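Local structure of 5-oxopent-3-ene-1,2,5-tricarboxylate decarboxylase (6IYM) at residues V60-P65 with G181-T186; I129-T134 with D235-G240. The protein belongs to the fumarylacetoacetate hydrolase family, a mainly beta fold that carries a bound magnesium ion, and assembles from two chains. One frame throughout, in Å; residues are numbered along the deposited sequence.

Contact 1. Residues V60-P65 with G181-T186; sequences VRLLAP and GPVIVT
Pro65 packs its ring against Gly181 and Ile184 where a loop of this fumarylacetoacetate hydrolase fold meets the corner of strand 178-186. The ring and the Ile184 side chain cross obliquely: Pro65 CB lies 3.7 Å from Ile184 CD1, while Pro65 CG faces Ile184 CG1. Ile184 leaves its strand without aiming at the loop; with CG1 beside its backbone N (chi1 -62°) and the chain extended beyond, the CG1-CD1 arm carries the contact to the proline. At the other edge of the ring, Pro65 CD sits 3.6 Å from Gly181 CA, on the side where a side chain would otherwise project. The peptide from Gly181 to Pro182 is cis, and the strand turns its corner there. Leu62 comes in from earlier in the loop, its CD1 tip 3.6 Å from Pro182 O and at looser range, 4.3 Å, from Val183 CG1. Around these groups, Leu36 of helix 36-41 covers both Pro65 and Ile184, and Pro107 touches both Leu62 and Pro182. The polar link between the two backbones is a bridging water, 2.6 Å from Leu63 O and 2.9 Å from Pro182 O.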
ATOM      1  N   VAL A  60       8.112 -29.230   8.991  1.00 92.67           N
ATOM      2  CA  VAL A  60       9.043 -28.153   9.439  1.00 84.69           C
ATOM      3  C   VAL A  60       8.236 -26.876   9.701  1.00 84.27           C
ATOM      4  O   VAL A  60       8.584 -26.149  10.661  1.00 94.76           O
ATOM      5  CB  VAL A  60      10.168 -27.932   8.407  1.00 87.84           C
ATOM      6  CG1 VAL A  60       9.648 -27.656   7.002  1.00 84.99           C
ATOM      7  CG2 VAL A  60      11.124 -26.840   8.845  1.00 86.23           C
ATOM      8  N   ARG A  61       7.196 -26.647   8.888  1.00 71.17           N
ATOM      9  CA  ARG A  61       6.233 -25.506   8.938  1.00 68.61           C
ATOM     10  C   ARG A  61       6.864 -24.234   8.348  1.00 64.45           C
ATOM     11  O   ARG A  61       7.712 -23.593   9.029  1.00 56.68           O
ATOM     12  CB  ARG A  61       5.681 -25.215  10.336  1.00 64.13           C
ATOM     13  CG  ARG A  61       4.300 -24.577  10.283  1.00 68.04           C
ATOM     14  CD  ARG A  61       3.981 -23.599  11.397  1.00 72.89           C
ATOM     15  NE  ARG A  61       3.067 -22.551  10.939  1.00 81.20           N
ATOM     16  CZ  ARG A  61       2.381 -21.714  11.727  1.00 81.15           C
ATOM     17  NH1 ARG A  61       2.472 -21.790  13.045  1.00 85.08           N
ATOM     18  NH2 ARG A  61       1.585 -20.807  11.189  1.00 75.09           N
ATOM     19  N   LEU A  62       6.410 -23.885   7.143  1.00 56.61           N
ATOM     20  CA  LEU A  62       6.820 -22.707   6.334  1.00 55.09           C
ATOM     21  C   LEU A  62       6.080 -21.484   6.878  1.00 49.73           C
ATOM     22  O   LEU A  62       4.947 -21.650   7.393  1.00 50.61           O
ATOM     23  CB  LEU A  62       6.440 -22.974   4.870  1.00 62.63           C
ATOM     24  CG  LEU A  62       7.339 -23.912   4.059  1.00 60.56           C
ATOM     25  CD1 LEU A  62       8.528 -23.171   3.518  1.00 69.47           C
ATOM     26  CD2 LEU A  62       7.828 -25.100   4.866  1.00 67.84           C
ATOM     27  N   LEU A  63       6.684 -20.299   6.791  1.00 46.63           N
ATOM     28  CA  LEU A  63       5.978 -19.019   7.059  1.00 46.44           C
ATOM     29  C   LEU A  63       5.722 -18.327   5.718  1.00 45.64           C
ATOM     30  O   LEU A  63       6.203 -18.856   4.666  1.00 40.59           O
ATOM     31  CB  LEU A  63       6.807 -18.163   8.021  1.00 48.40           C
ATOM     32  CG  LEU A  63       7.056 -18.787   9.404  1.00 51.99           C
ATOM     33  CD1 LEU A  63       8.033 -17.934  10.198  1.00 49.89           C
ATOM     34  CD2 LEU A  63       5.756 -18.989  10.191  1.00 49.47           C
ATOM     35  N   ALA A  64       4.982 -17.217   5.728  1.00 41.46           N
ATOM     36  CA  ALA A  64       4.905 -16.322   4.552  1.00 45.24           C
ATOM     37  C   ALA A  64       6.340 -15.948   4.177  1.00 42.74           C
ATOM     38  O   ALA A  64       7.180 -15.808   5.052  1.00 47.26           O
ATOM     39  CB  ALA A  64       4.063 -15.119   4.884  1.00 47.40           C
ATOM     40  N   PRO A  65       6.724 -15.851   2.889  1.00 44.22           N
ATOM     41  CA  PRO A  65       8.094 -15.463   2.548  1.00 41.96           C
ATOM     42  C   PRO A  65       8.618 -14.242   3.326  1.00 40.08           C
ATOM     43  O   PRO A  65       9.694 -14.324   3.849  1.00 43.78           O
ATOM     44  CB  PRO A  65       7.957 -15.276   1.027  1.00 42.12           C
ATOM     45  CG  PRO A  65       7.025 -16.394   0.645  1.00 42.55           C
ATOM     46  CD  PRO A  65       5.955 -16.283   1.713  1.00 44.70           C
ATOM     47  N   GLY A 181       2.897 -17.504  -0.375  1.00 37.10           N
ATOM     48  CA  GLY A 181       3.957 -18.512  -0.215  1.00 39.83           C
ATOM     49  C   GLY A 181       3.780 -19.635  -1.214  1.00 40.37           C
ATOM     50  O   GLY A 181       3.095 -19.423  -2.222  1.00 44.62           O
ATOM     51  N   PRO A 182       4.306 -20.854  -0.942  1.00 41.68           N
ATOM     52  CA  PRO A 182       5.081 -21.156   0.266  1.00 41.66           C
ATOM     53  C   PRO A 182       6.573 -20.809   0.182  1.00 41.53           C
ATOM     54  O   PRO A 182       7.248 -20.823   1.168  1.00 42.28           O
ATOM     55  CB  PRO A 182       5.029 -22.676   0.389  1.00 40.20           C
ATOM     56  CG  PRO A 182       4.833 -23.164  -1.046  1.00 39.66           C
ATOM     57  CD  PRO A 182       4.103 -22.053  -1.778  1.00 44.17           C
ATOM     58  N   VAL A 183       7.050 -20.603  -1.026  1.00 41.84           N
ATOM     59  CA  VAL A 183       8.493 -20.453  -1.340  1.00 43.11           C
ATOM     60  C   VAL A 183       8.562 -19.428  -2.470  1.00 42.94           C
ATOM     61  O   VAL A 183       7.524 -19.160  -3.110  1.00 45.59           O
ATOM     62  CB  VAL A 183       9.136 -21.803  -1.738  1.00 42.38           C
ATOM     63  CG1 VAL A 183       8.769 -22.930  -0.792  1.00 45.13           C
ATOM     64  CG2 VAL A 183       8.800 -22.232  -3.154  1.00 49.17           C
ATOM     65  N   ILE A 184       9.745 -18.896  -2.717  1.00 41.01           N
ATOM     66  CA  ILE A 184      10.045 -18.017  -3.879  1.00 39.83           C
ATOM     67  C   ILE A 184      10.962 -18.835  -4.796  1.00 42.14           C
ATOM     68  O   ILE A 184      12.024 -19.257  -4.339  1.00 41.80           O
ATOM     69  CB  ILE A 184      10.671 -16.708  -3.364  1.00 41.47           C
ATOM     70  CG1 ILE A 184       9.700 -15.936  -2.466  1.00 43.57           C
ATOM     71  CG2 ILE A 184      11.172 -15.840  -4.509  1.00 48.01           C
ATOM     72  CD1 ILE A 184      10.325 -14.750  -1.774  1.00 46.22           C
ATOM     73  N   VAL A 185      10.579 -19.060  -6.045  1.00 45.73           N
ATOM     74  CA  VAL A 185      11.510 -19.699  -7.020  1.00 50.65           C
ATOM     75  C   VAL A 185      12.244 -18.554  -7.716  1.00 47.17           C
ATOM     76  O   VAL A 185      11.570 -17.592  -8.094  1.00 46.07           O
ATOM     77  CB  VAL A 185      10.795 -20.607  -8.034  1.00 50.76           C
ATOM     78  CG1 VAL A 185      10.054 -21.723  -7.325  1.00 58.09           C
ATOM     79  CG2 VAL A 185       9.838 -19.825  -8.924  1.00 53.89           C
ATOM     80  N   THR A 186      13.560 -18.677  -7.869  1.00 45.27           N
ATOM     81  CA  THR A 186      14.468 -17.614  -8.386  1.00 50.84           C
ATOM     82  C   THR A 186      14.162 -17.388  -9.862  1.00 46.22           C
ATOM     83  O   THR A 186      13.673 -18.328 -10.540  1.00 51.71           O
ATOM     84  CB  THR A 186      15.940 -17.964  -8.128  1.00 56.88           C
ATOM     85  OG1 THR A 186      16.202 -19.246  -8.692  1.00 53.60           O
ATOM     86  CG2 THR A 186      16.291 -18.020  -6.659  1.00 53.65           C
TER
HETATM   87  O   HOH W   1       8.271 -19.020   3.125  1.00 48.09           O

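Contact 2. Residues I129-T134 with D235-G240; sequences IIIGTT and DVIATG
Ile129 and Ile237 face each other as an antiparallel hydrogen-bonded pair, joining the end of strand 121-131 to the short strand 236-238. Their backbones bond both ways: Ile129 N gives to Ile237 O at 2.7 Å, with the donor tilted 20° from the carbonyl plane, and Ile237 N returns a bond to Ile129 O at 2.8 Å, in plane. A third bond, Ile131 N to Asp235 O at 2.9 Å, is nearly straight (174° at the hydrogen) and extends the pairing to the residue just before strand 236-238. Between them, Ile130 and Val236 form the non-hydrogen-bonded pair; their side chains lie side by side on one face, Ile130 CD1 4.0 Å from Val236 CG2. On the face of Ile129 and Ile237, the two CB atoms are 4.1 Å apart. Ile129 also meets Thr239, crossing it at about a right angle, with CD1 3.5 Å from Thr239 CG2. Ile131 runs alongside Asp235, its CG1 3.6 Å from Asp235 CB, and its CD1 meets Ile237 CD1 at 4.0 Å.

Helix 218-225 closes the Ile129 face through Val218, Ile221 and Leu222, whereas Tyr66 covers both Ile130 and Val236. Thr239 turns its hydroxyl to Leu127 O, with OG1 between the backbone N and carbonyl carbon (chi1 59°), which puts CG2 beside the N and against Ile129. Asp235 sends its carboxylate to a salt bridge with Arg70 and a bond from Glu232 N, while its CB packs on Ile131 and its backbone O takes the bond from Ile131 N. The three backbone bonds thus lie inside a buried, largely apolar layer, and the buried carboxylate probably remains ionised beside Arg70.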
ATOM      1  N   ILE A 129       4.890 -11.885  -8.837  1.00 43.98           N
ATOM      2  CA  ILE A 129       6.274 -11.400  -9.142  1.00 40.29           C
ATOM      3  C   ILE A 129       6.907 -10.796  -7.879  1.00 38.29           C
ATOM      4  O   ILE A 129       6.308  -9.872  -7.281  1.00 42.62           O
ATOM      5  CB  ILE A 129       6.261 -10.352 -10.270  1.00 41.04           C
ATOM      6  CG1 ILE A 129       5.536 -10.849 -11.522  1.00 41.74           C
ATOM      7  CG2 ILE A 129       7.678  -9.885 -10.574  1.00 38.56           C
ATOM      8  CD1 ILE A 129       5.173  -9.724 -12.486  1.00 43.85           C
ATOM      9  N   ILE A 130       8.118 -11.228  -7.541  1.00 39.16           N
ATOM     10  CA  ILE A 130       8.930 -10.672  -6.427  1.00 41.48           C
ATOM     11  C   ILE A 130      10.047  -9.783  -6.994  1.00 39.89           C
ATOM     12  O   ILE A 130      10.948 -10.308  -7.630  1.00 43.31           O
ATOM     13  CB  ILE A 130       9.503 -11.810  -5.583  1.00 42.84           C
ATOM     14  CG1 ILE A 130       8.418 -12.804  -5.162  1.00 45.61           C
ATOM     15  CG2 ILE A 130      10.239 -11.237  -4.389  1.00 43.78           C
ATOM     16  CD1 ILE A 130       7.464 -12.247  -4.144  1.00 48.23           C
ATOM     17  N   ILE A 131      10.008  -8.480  -6.731  1.00 42.79           N
ATOM     18  CA  ILE A 131      10.976  -7.491  -7.307  1.00 39.50           C
ATOM     19  C   ILE A 131      12.246  -7.592  -6.466  1.00 42.93           C
ATOM     20  O   ILE A 131      12.123  -7.680  -5.227  1.00 39.32           O
ATOM     21  CB  ILE A 131      10.370  -6.077  -7.313  1.00 41.92           C
ATOM     22  CG1 ILE A 131       9.090  -6.019  -8.147  1.00 42.77           C
ATOM     23  CG2 ILE A 131      11.382  -5.024  -7.739  1.00 40.55           C
ATOM     24  CD1 ILE A 131       9.304  -6.248  -9.623  1.00 45.88           C
ATOM     25  N   GLY A 132      13.403  -7.665  -7.124  1.00 42.70           N
ATOM     26  CA  GLY A 132      14.695  -7.858  -6.446  1.00 44.79           C
ATOM     27  C   GLY A 132      15.546  -6.597  -6.482  1.00 43.19           C
ATOM     28  O   GLY A 132      16.462  -6.488  -5.663  1.00 47.62           O
ATOM     29  N   THR A 133      15.271  -5.687  -7.405  1.00 42.24           N
ATOM     30  CA  THR A 133      16.080  -4.453  -7.613  1.00 53.87           C
ATOM     31  C   THR A 133      15.126  -3.291  -7.931  1.00 49.14           C
ATOM     32  O   THR A 133      14.263  -3.428  -8.820  1.00 49.00           O
ATOM     33  CB  THR A 133      17.211  -4.660  -8.639  1.00 53.79           C
ATOM     34  OG1 THR A 133      16.699  -4.916  -9.945  1.00 62.87           O
ATOM     35  CG2 THR A 133      18.130  -5.805  -8.282  1.00 52.81           C
ATOM     36  N   THR A 134      15.256  -2.204  -7.166  1.00 54.30           N
ATOM     37  CA  THR A 134      14.455  -0.967  -7.279  1.00 49.55           C
ATOM     38  C   THR A 134      14.696  -0.370  -8.658  1.00 50.61           C
ATOM     39  O   THR A 134      15.832  -0.414  -9.136  1.00 54.19           O
ATOM     40  CB  THR A 134      14.846   0.031  -6.184  1.00 56.71           C
ATOM     41  OG1 THR A 134      14.656  -0.680  -4.958  1.00 64.79           O
ATOM     42  CG2 THR A 134      14.039   1.313  -6.224  1.00 55.21           C
ATOM     43  N   ASP A 235       8.941  -5.590  -3.502  1.00 41.07           N
ATOM     44  CA  ASP A 235       7.566  -5.441  -4.056  1.00 39.48           C
ATOM     45  C   ASP A 235       7.021  -6.815  -4.482  1.00 39.94           C
ATOM     46  O   ASP A 235       7.801  -7.639  -5.030  1.00 40.43           O
ATOM     47  CB  ASP A 235       7.531  -4.509  -5.259  1.00 46.05           C
ATOM     48  CG  ASP A 235       7.156  -3.084  -4.924  1.00 49.49           C
ATOM     49  OD1 ASP A 235       6.560  -2.870  -3.847  1.00 52.44           O
ATOM     50  OD2 ASP A 235       7.458  -2.203  -5.756  1.00 54.35           O
ATOM     51  N   VAL A 236       5.728  -7.040  -4.249  1.00 41.43           N
ATOM     52  CA  VAL A 236       4.974  -8.261  -4.660  1.00 43.23           C
ATOM     53  C   VAL A 236       3.902  -7.826  -5.660  1.00 42.07           C
ATOM     54  O   VAL A 236       3.010  -7.046  -5.296  1.00 39.28           O
ATOM     55  CB  VAL A 236       4.341  -8.995  -3.461  1.00 41.73           C
ATOM     56  CG1 VAL A 236       3.625 -10.276  -3.876  1.00 43.48           C
ATOM     57  CG2 VAL A 236       5.362  -9.312  -2.387  1.00 40.12           C
ATOM     58  N   ILE A 237       3.959  -8.331  -6.884  1.00 39.47           N
ATOM     59  CA  ILE A 237       2.931  -7.992  -7.898  1.00 35.97           C
ATOM     60  C   ILE A 237       2.112  -9.250  -8.172  1.00 39.68           C
ATOM     61  O   ILE A 237       2.690 -10.251  -8.704  1.00 38.38           O
ATOM     62  CB  ILE A 237       3.597  -7.392  -9.151  1.00 36.17           C
ATOM     63  CG1 ILE A 237       4.551  -6.265  -8.763  1.00 41.42           C
ATOM     64  CG2 ILE A 237       2.538  -6.913 -10.138  1.00 38.05           C
ATOM     65  CD1 ILE A 237       5.330  -5.680  -9.905  1.00 45.27           C
ATOM     66  N   ALA A 238       0.817  -9.194  -7.874  1.00 41.64           N
ATOM     67  CA  ALA A 238      -0.131 -10.293  -8.126  1.00 40.90           C
ATOM     68  C   ALA A 238      -0.664 -10.128  -9.557  1.00 41.92           C
ATOM     69  O   ALA A 238      -1.250  -9.099  -9.813  1.00 42.92           O
ATOM     70  CB  ALA A 238      -1.211 -10.268  -7.095  1.00 41.04           C
ATOM     71  N   THR A 239      -0.470 -11.119 -10.448  1.00 38.36           N
ATOM     72  CA  THR A 239      -0.564 -10.930 -11.921  1.00 39.70           C
ATOM     73  C   THR A 239      -1.928 -11.345 -12.466  1.00 39.43           C
ATOM     74  O   THR A 239      -2.037 -11.459 -13.704  1.00 44.97           O
ATOM     75  CB  THR A 239       0.584 -11.627 -12.656  1.00 39.78           C
ATOM     76  OG1 THR A 239       0.542 -13.013 -12.343  1.00 41.24           O
ATOM     77  CG2 THR A 239       1.943 -11.079 -12.265  1.00 40.96           C
ATOM     78  N   GLY A 240      -2.930 -11.472 -11.594  1.00 37.92           N
ATOM     79  CA  GLY A 240      -4.324 -11.812 -11.945  1.00 39.52           C
ATOM     80  C   GLY A 240      -4.578 -13.308 -11.806  1.00 40.23           C
ATOM     81  O   GLY A 240      -3.631 -14.051 -11.505  1.00 38.84           O
TER

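Overall arrangement
Contacts 1 and 2 both reach the same mixed sheet, their centres about 15 Å apart, and they touch directly where Ile184 CG2 packs 4.2 Å from Ile130 CG1. Strand 147-158 runs between them, pairing with strand 178-186 of contact 1 and with strand 121-131 of contact 2. Tyr66, next along the chain from Pro65, touches Ile184 as well as Ile130 and Val236, giving the two contacts a shared neighbour. Contact 2 leads to the magnesium ion, held by Glu124, Glu126 and Asp155: the Thr239 side chain is about 9 Å from it, and Gly240 N bonds to Glu126 OE1, a second-shell tie to a metal ligand.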